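Long-range contact in quinone oxidoreductase 1 (Escherichia coli, PDB 1QOR), which catalyses the NADPH-dependent one-electron reduction of quinones to semiquinones as a homodimer: residues Leu226-Asn240 / Ile252-Pro264. Sequence-based numbering, arbitrary orientation.
Sequences LDCLQRRGLMVSFGN and ILNQKGSLYVTRP. With NDP (NADPH dihydro-nicotinamide-adenine-dinucleotide phosphate), chain D; SO4 (sulfate ion), chain C.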
# COMPACT_ATOMS: atom_id res chain seq x y z
N LEU A 226 -4.49 -11.48 -2.34
CA LEU A 226 -3.24 -11.04 -2.94
C LEU A 226 -2.96 -11.86 -4.23
O LEU A 226 -2.44 -11.34 -5.22
CB LEU A 226 -2.08 -11.18 -1.94
CG LEU A 226 -2.19 -10.27 -0.69
CD1 LEU A 226 -0.98 -10.50 0.22
CD2 LEU A 226 -2.27 -8.78 -1.06
N ASP A 227 -3.34 -13.14 -4.19
CA ASP A 227 -3.20 -14.02 -5.33
C ASP A 227 -4.14 -13.66 -6.52
O ASP A 227 -3.95 -14.18 -7.62
CB ASP A 227 -3.41 -15.47 -4.91
CG ASP A 227 -2.17 -16.09 -4.28
OD1 ASP A 227 -1.05 -15.60 -4.56
OD2 ASP A 227 -2.32 -17.08 -3.52
N CYS A 228 -5.13 -12.79 -6.32
CA CYS A 228 -6.05 -12.41 -7.41
C CYS A 228 -5.62 -11.14 -8.08
O CYS A 228 -6.30 -10.64 -8.97
CB CYS A 228 -7.47 -12.19 -6.90
SG CYS A 228 -8.15 -13.70 -6.23
N LEU A 229 -4.42 -10.67 -7.75
CA LEU A 229 -3.99 -9.37 -8.26
C LEU A 229 -2.91 -9.35 -9.32
O LEU A 229 -2.01 -10.16 -9.29
CB LEU A 229 -3.53 -8.53 -7.06
CG LEU A 229 -4.16 -7.25 -6.47
CD1 LEU A 229 -5.47 -6.79 -7.00
CD2 LEU A 229 -4.12 -7.38 -4.95
N GLN A 230 -3.06 -8.44 -10.26
CA GLN A 230 -2.09 -8.21 -11.31
C GLN A 230 -0.84 -7.50 -10.69
O GLN A 230 -0.91 -6.84 -9.61
CB GLN A 230 -2.66 -7.26 -12.36
CG GLN A 230 -3.71 -7.84 -13.25
CD GLN A 230 -4.30 -6.80 -14.21
OE1 GLN A 230 -3.70 -5.75 -14.43
NE2 GLN A 230 -5.50 -7.06 -14.73
N ARG A 231 0.27 -7.59 -11.42
CA ARG A 231 1.51 -6.98 -11.05
C ARG A 231 1.16 -5.52 -10.76
O ARG A 231 0.39 -4.90 -11.49
CB ARG A 231 2.46 -7.08 -12.24
CG ARG A 231 3.85 -6.56 -11.99
CD ARG A 231 4.89 -7.28 -12.90
NE ARG A 231 4.62 -7.09 -14.32
CZ ARG A 231 4.54 -5.90 -14.90
NH1 ARG A 231 4.74 -4.78 -14.20
NH2 ARG A 231 4.24 -5.81 -16.19
N ARG A 232 1.65 -5.02 -9.62
CA ARG A 232 1.43 -3.64 -9.19
C ARG A 232 -0.01 -3.29 -8.93
O ARG A 232 -0.37 -2.12 -9.01
CB ARG A 232 1.97 -2.65 -10.21
CG ARG A 232 3.47 -2.69 -10.42
CD ARG A 232 3.84 -1.33 -10.89
NE ARG A 232 4.39 -1.35 -12.22
CZ ARG A 232 4.40 -0.30 -13.03
NH1 ARG A 232 3.86 0.86 -12.63
NH2 ARG A 232 4.98 -0.40 -14.22
N GLY A 233 -0.84 -4.29 -8.65
CA GLY A 233 -2.24 -4.05 -8.34
C GLY A 233 -2.41 -3.48 -6.94
O GLY A 233 -1.45 -3.41 -6.16
N LEU A 234 -3.64 -3.09 -6.61
CA LEU A 234 -3.93 -2.49 -5.31
C LEU A 234 -4.85 -3.31 -4.46
O LEU A 234 -5.96 -3.60 -4.88
CB LEU A 234 -4.55 -1.12 -5.50
CG LEU A 234 -5.02 -0.40 -4.23
CD1 LEU A 234 -3.86 0.11 -3.31
CD2 LEU A 234 -5.89 0.77 -4.68
N MET A 235 -4.39 -3.66 -3.26
CA MET A 235 -5.19 -4.42 -2.31
C MET A 235 -5.77 -3.42 -1.29
O MET A 235 -5.00 -2.70 -0.63
CB MET A 235 -4.31 -5.49 -1.62
CG MET A 235 -4.89 -6.10 -0.36
SD MET A 235 -6.40 -7.06 -0.64
CE MET A 235 -6.57 -8.10 0.84
N VAL A 236 -7.11 -3.31 -1.24
CA VAL A 236 -7.79 -2.43 -0.30
C VAL A 236 -8.36 -3.23 0.87
O VAL A 236 -9.37 -3.93 0.73
CB VAL A 236 -8.89 -1.58 -0.99
CG1 VAL A 236 -9.49 -0.52 0.01
CG2 VAL A 236 -8.31 -0.86 -2.23
N SER A 237 -7.64 -3.24 1.99
CA SER A 237 -8.09 -3.96 3.19
C SER A 237 -8.92 -2.94 4.01
O SER A 237 -8.36 -1.99 4.57
CB SER A 237 -6.88 -4.42 3.98
OG SER A 237 -7.29 -5.23 5.07
N PHE A 238 -10.24 -3.11 4.06
CA PHE A 238 -11.06 -2.10 4.73
C PHE A 238 -12.03 -2.64 5.75
O PHE A 238 -12.96 -1.95 6.13
CB PHE A 238 -11.77 -1.21 3.67
CG PHE A 238 -12.97 -1.87 2.99
CD1 PHE A 238 -12.79 -2.71 1.90
CD2 PHE A 238 -14.27 -1.59 3.42
CE1 PHE A 238 -13.88 -3.28 1.23
CE2 PHE A 238 -15.38 -2.14 2.78
CZ PHE A 238 -15.19 -2.99 1.68
N GLY A 239 -11.81 -3.87 6.19
CA GLY A 239 -12.68 -4.47 7.18
C GLY A 239 -11.92 -5.57 7.93
O GLY A 239 -10.82 -5.96 7.52
N ASN A 240 -12.47 -6.02 9.06
CA ASN A 240 -11.86 -7.08 9.87
C ASN A 240 -13.00 -8.06 10.24
O ASN A 240 -12.99 -8.57 11.37
CB ASN A 240 -11.30 -6.55 11.21
CG ASN A 240 -10.73 -5.16 11.12
OD1 ASN A 240 -11.17 -4.27 11.83
ND2 ASN A 240 -9.77 -4.97 10.24
N ILE A 252 6.09 -10.21 1.34
CA ILE A 252 4.99 -10.80 0.58
C ILE A 252 4.41 -9.87 -0.52
O ILE A 252 3.98 -10.38 -1.57
CB ILE A 252 3.85 -11.33 1.48
CG1 ILE A 252 3.07 -12.42 0.71
CG2 ILE A 252 2.89 -10.20 1.89
CD1 ILE A 252 1.99 -13.09 1.57
N LEU A 253 4.42 -8.54 -0.32
CA LEU A 253 3.93 -7.64 -1.37
C LEU A 253 4.87 -7.65 -2.60
O LEU A 253 4.50 -7.34 -3.76
CB LEU A 253 3.81 -6.21 -0.83
CG LEU A 253 2.91 -6.10 0.40
CD1 LEU A 253 2.78 -4.62 0.96
CD2 LEU A 253 1.53 -6.68 -0.04
N ASN A 254 6.12 -7.97 -2.32
CA ASN A 254 7.15 -8.03 -3.35
C ASN A 254 6.93 -9.33 -4.14
O ASN A 254 6.76 -9.32 -5.38
CB ASN A 254 8.54 -8.04 -2.69
CG ASN A 254 9.69 -8.05 -3.70
OD1 ASN A 254 10.86 -8.06 -3.29
ND2 ASN A 254 9.39 -8.00 -4.99
N GLN A 255 6.90 -10.44 -3.42
CA GLN A 255 6.71 -11.74 -4.02
C GLN A 255 5.46 -11.81 -4.87
O GLN A 255 5.49 -12.29 -5.97
CB GLN A 255 6.59 -12.79 -2.95
CG GLN A 255 7.82 -13.00 -2.17
CD GLN A 255 7.50 -13.83 -0.94
OE1 GLN A 255 8.10 -13.65 0.14
NE2 GLN A 255 6.50 -14.73 -1.08
N LYS A 256 4.37 -11.27 -4.35
CA LYS A 256 3.11 -11.29 -5.04
C LYS A 256 3.01 -10.34 -6.22
O LYS A 256 1.94 -10.24 -6.82
CB LYS A 256 1.97 -11.07 -4.05
CG LYS A 256 1.26 -12.35 -3.61
CD LYS A 256 2.15 -13.32 -2.89
CE LYS A 256 1.59 -14.75 -2.93
NZ LYS A 256 0.42 -14.90 -2.03
N GLY A 257 4.09 -9.64 -6.57
CA GLY A 257 4.05 -8.73 -7.71
C GLY A 257 4.24 -7.23 -7.49
O GLY A 257 3.77 -6.44 -8.33
N SER A 258 4.97 -6.82 -6.44
CA SER A 258 5.20 -5.39 -6.14
C SER A 258 3.84 -4.70 -6.00
O SER A 258 3.57 -3.66 -6.59
CB SER A 258 6.00 -4.73 -7.26
OG SER A 258 7.31 -5.28 -7.36
N LEU A 259 2.99 -5.29 -5.17
CA LEU A 259 1.65 -4.81 -4.93
C LEU A 259 1.61 -3.63 -3.97
O LEU A 259 2.60 -3.34 -3.27
CB LEU A 259 0.84 -5.96 -4.31
CG LEU A 259 0.80 -7.30 -5.06
CD1 LEU A 259 0.00 -8.36 -4.29
CD2 LEU A 259 0.17 -7.06 -6.44
N TYR A 260 0.49 -2.89 -4.03
CA TYR A 260 0.21 -1.80 -3.11
C TYR A 260 -0.92 -2.29 -2.18
O TYR A 260 -1.72 -3.17 -2.53
CB TYR A 260 -0.27 -0.56 -3.80
CG TYR A 260 0.71 0.13 -4.71
CD1 TYR A 260 1.05 -0.41 -5.95
CD2 TYR A 260 1.19 1.41 -4.40
CE1 TYR A 260 1.82 0.30 -6.86
CE2 TYR A 260 1.97 2.14 -5.32
CZ TYR A 260 2.26 1.57 -6.52
OH TYR A 260 3.00 2.28 -7.40
N VAL A 261 -0.90 -1.81 -0.94
CA VAL A 261 -1.96 -2.11 -0.00
C VAL A 261 -2.27 -0.84 0.80
O VAL A 261 -1.37 -0.01 1.06
CB VAL A 261 -1.67 -3.36 0.87
CG1 VAL A 261 -0.39 -3.22 1.57
CG2 VAL A 261 -2.80 -3.57 1.91
N THR A 262 -3.54 -0.64 1.12
CA THR A 262 -3.94 0.52 1.89
C THR A 262 -5.01 0.01 2.81
O THR A 262 -5.62 -1.02 2.52
CB THR A 262 -4.48 1.66 1.01
OG1 THR A 262 -4.83 2.79 1.84
CG2 THR A 262 -5.73 1.21 0.20
N ARG A 263 -5.09 0.61 4.00
CA ARG A 263 -6.10 0.20 4.99
C ARG A 263 -6.81 1.51 5.36
O ARG A 263 -6.44 2.18 6.31
CB ARG A 263 -5.44 -0.45 6.19
CG ARG A 263 -6.36 -1.42 6.94
CD ARG A 263 -7.73 -0.79 7.31
NE ARG A 263 -8.62 -1.75 7.97
CZ ARG A 263 -9.87 -1.49 8.33
NH1 ARG A 263 -10.42 -0.30 8.09
NH2 ARG A 263 -10.56 -2.42 8.99
N PRO A 264 -7.85 1.88 4.59
CA PRO A 264 -8.62 3.11 4.82
C PRO A 264 -9.77 3.04 5.83
O PRO A 264 -10.25 1.96 6.20
CB PRO A 264 -9.14 3.42 3.41
CG PRO A 264 -9.54 2.04 2.94
CD PRO A 264 -8.41 1.13 3.43
PA NDP D . -21.99 -6.84 6.54
O1A NDP D . -23.46 -6.58 6.58
O2A NDP D . -21.31 -6.86 5.22
O5B NDP D . -21.64 -8.10 7.37
C5B NDP D . -20.38 -8.72 7.32
C4B NDP D . -20.42 -9.81 6.30
O4B NDP D . -19.04 -10.14 6.17
C3B NDP D . -21.12 -11.12 6.69
O3B NDP D . -22.54 -11.01 6.41
C2B NDP D . -20.30 -12.16 5.94
O2B NDP D . -20.91 -12.39 4.68
C1B NDP D . -18.85 -11.50 5.81
N9A NDP D . -17.98 -12.35 6.64
C8A NDP D . -16.98 -13.13 6.23
N7A NDP D . -16.45 -13.77 7.28
C5A NDP D . -17.16 -13.36 8.31
C6A NDP D . -16.99 -13.80 9.62
N6A NDP D . -16.07 -14.68 9.98
N1A NDP D . -17.83 -13.27 10.52
C2A NDP D . -18.79 -12.36 10.19
N3A NDP D . -18.95 -11.96 8.92
C4A NDP D . -18.13 -12.47 7.96
O3 NDP D . -21.40 -5.59 7.34
PN NDP D . -21.25 -4.04 7.08
O1N NDP D . -21.85 -3.63 5.76
O2N NDP D . -21.66 -3.30 8.33
O5D NDP D . -19.61 -3.97 6.97
C5D NDP D . -18.82 -4.71 6.05
C4D NDP D . -17.37 -4.58 6.36
O4D NDP D . -16.91 -3.25 6.04
C3D NDP D . -17.03 -4.81 7.82
O3D NDP D . -15.82 -5.57 7.93
C2D NDP D . -16.85 -3.37 8.34
O2D NDP D . -16.05 -3.32 9.49
C1D NDP D . -16.16 -2.68 7.19
N1N NDP D . -16.34 -1.23 6.94
C2N NDP D . -15.24 -0.44 6.71
C3N NDP D . -15.44 0.91 6.47
C7N NDP D . -14.26 1.82 6.17
O7N NDP D . -14.42 3.01 5.92
N7N NDP D . -13.08 1.23 6.20
C4N NDP D . -16.70 1.47 6.46
C5N NDP D . -17.82 0.65 6.70
C6N NDP D . -17.62 -0.69 6.95
P2B NDP D . -20.76 -13.86 3.91
O1X NDP D . -21.29 -13.61 2.55
O2X NDP D . -19.32 -14.17 3.92
O3X NDP D . -21.56 -14.77 4.75
S SO4 C . -13.87 -0.50 9.94
O1 SO4 C . -13.27 -1.58 10.52
O2 SO4 C . -15.34 -0.68 9.96
O3 SO4 C . -13.20 -0.13 8.76
O4 SO4 C . -13.72 0.71 10.51
O HOH W 1 1.12 -10.21 -9.63
O HOH W 2 -8.38 -4.56 7.50
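Four backbone hydrogen bonds zip strand 233-237 to strand 260-262: Y260 N gives to G233 O, M235 N to Y260 O (2.8 Å, 171° at the hydrogen), T262 N to M235 O and S237 N to T262 O. A fifth, from R232 N to G257 O (2.9 Å), ties the type II turn Q230-G233 to the glycine of the Schellman motif that ends helix 251-255.

On one face of this parallel pair L234 CD1 rests on Y260 CB at 3.7 Å, the two side chains crossing at about a right angle, while V236 and T262 point the same way side by side. M235 and V261 do likewise on the other face. Beside the strands, L226 meets I252 through CD1 and L259 through CD2, the latter 4.0 Å from L259 CD1. With CG anti to the carbonyl carbon (chi1 -55°), L259 turns its end to segment 226-240, which brings its other methyl, CD2, to L229 CB and Q230 O.

Strand 233-237, helix 251-255 and strand 260-262 form a beta-alpha-beta unit of the Rossmann fold. Strand 260-262 is one of the two edge strands of the chain's six-stranded parallel sheet, and its antiparallel pairing with the second subunit carries the sheet across the dimer interface; T262 OG1 bonds L259 O of that subunit.

Among the charged groups, K256 NZ bridges to D227 OD1 at 3.0 Å, approaching from above the carboxylate plane. R263 lays one guanidinium face against F238 C and G239 N; its NH1 bonds P264 O and, at 2.9 Å, O3 of a sulfate probably from the crystallisation liquor, while NH2 donates to sulfate O1. A water accepts from R263 NE and donates to G239 O, fixing the arginine further. At this carboxyl end of the strands, P264 O receives the nicotinamide amide of NADPH through N7N at 2.9 Å.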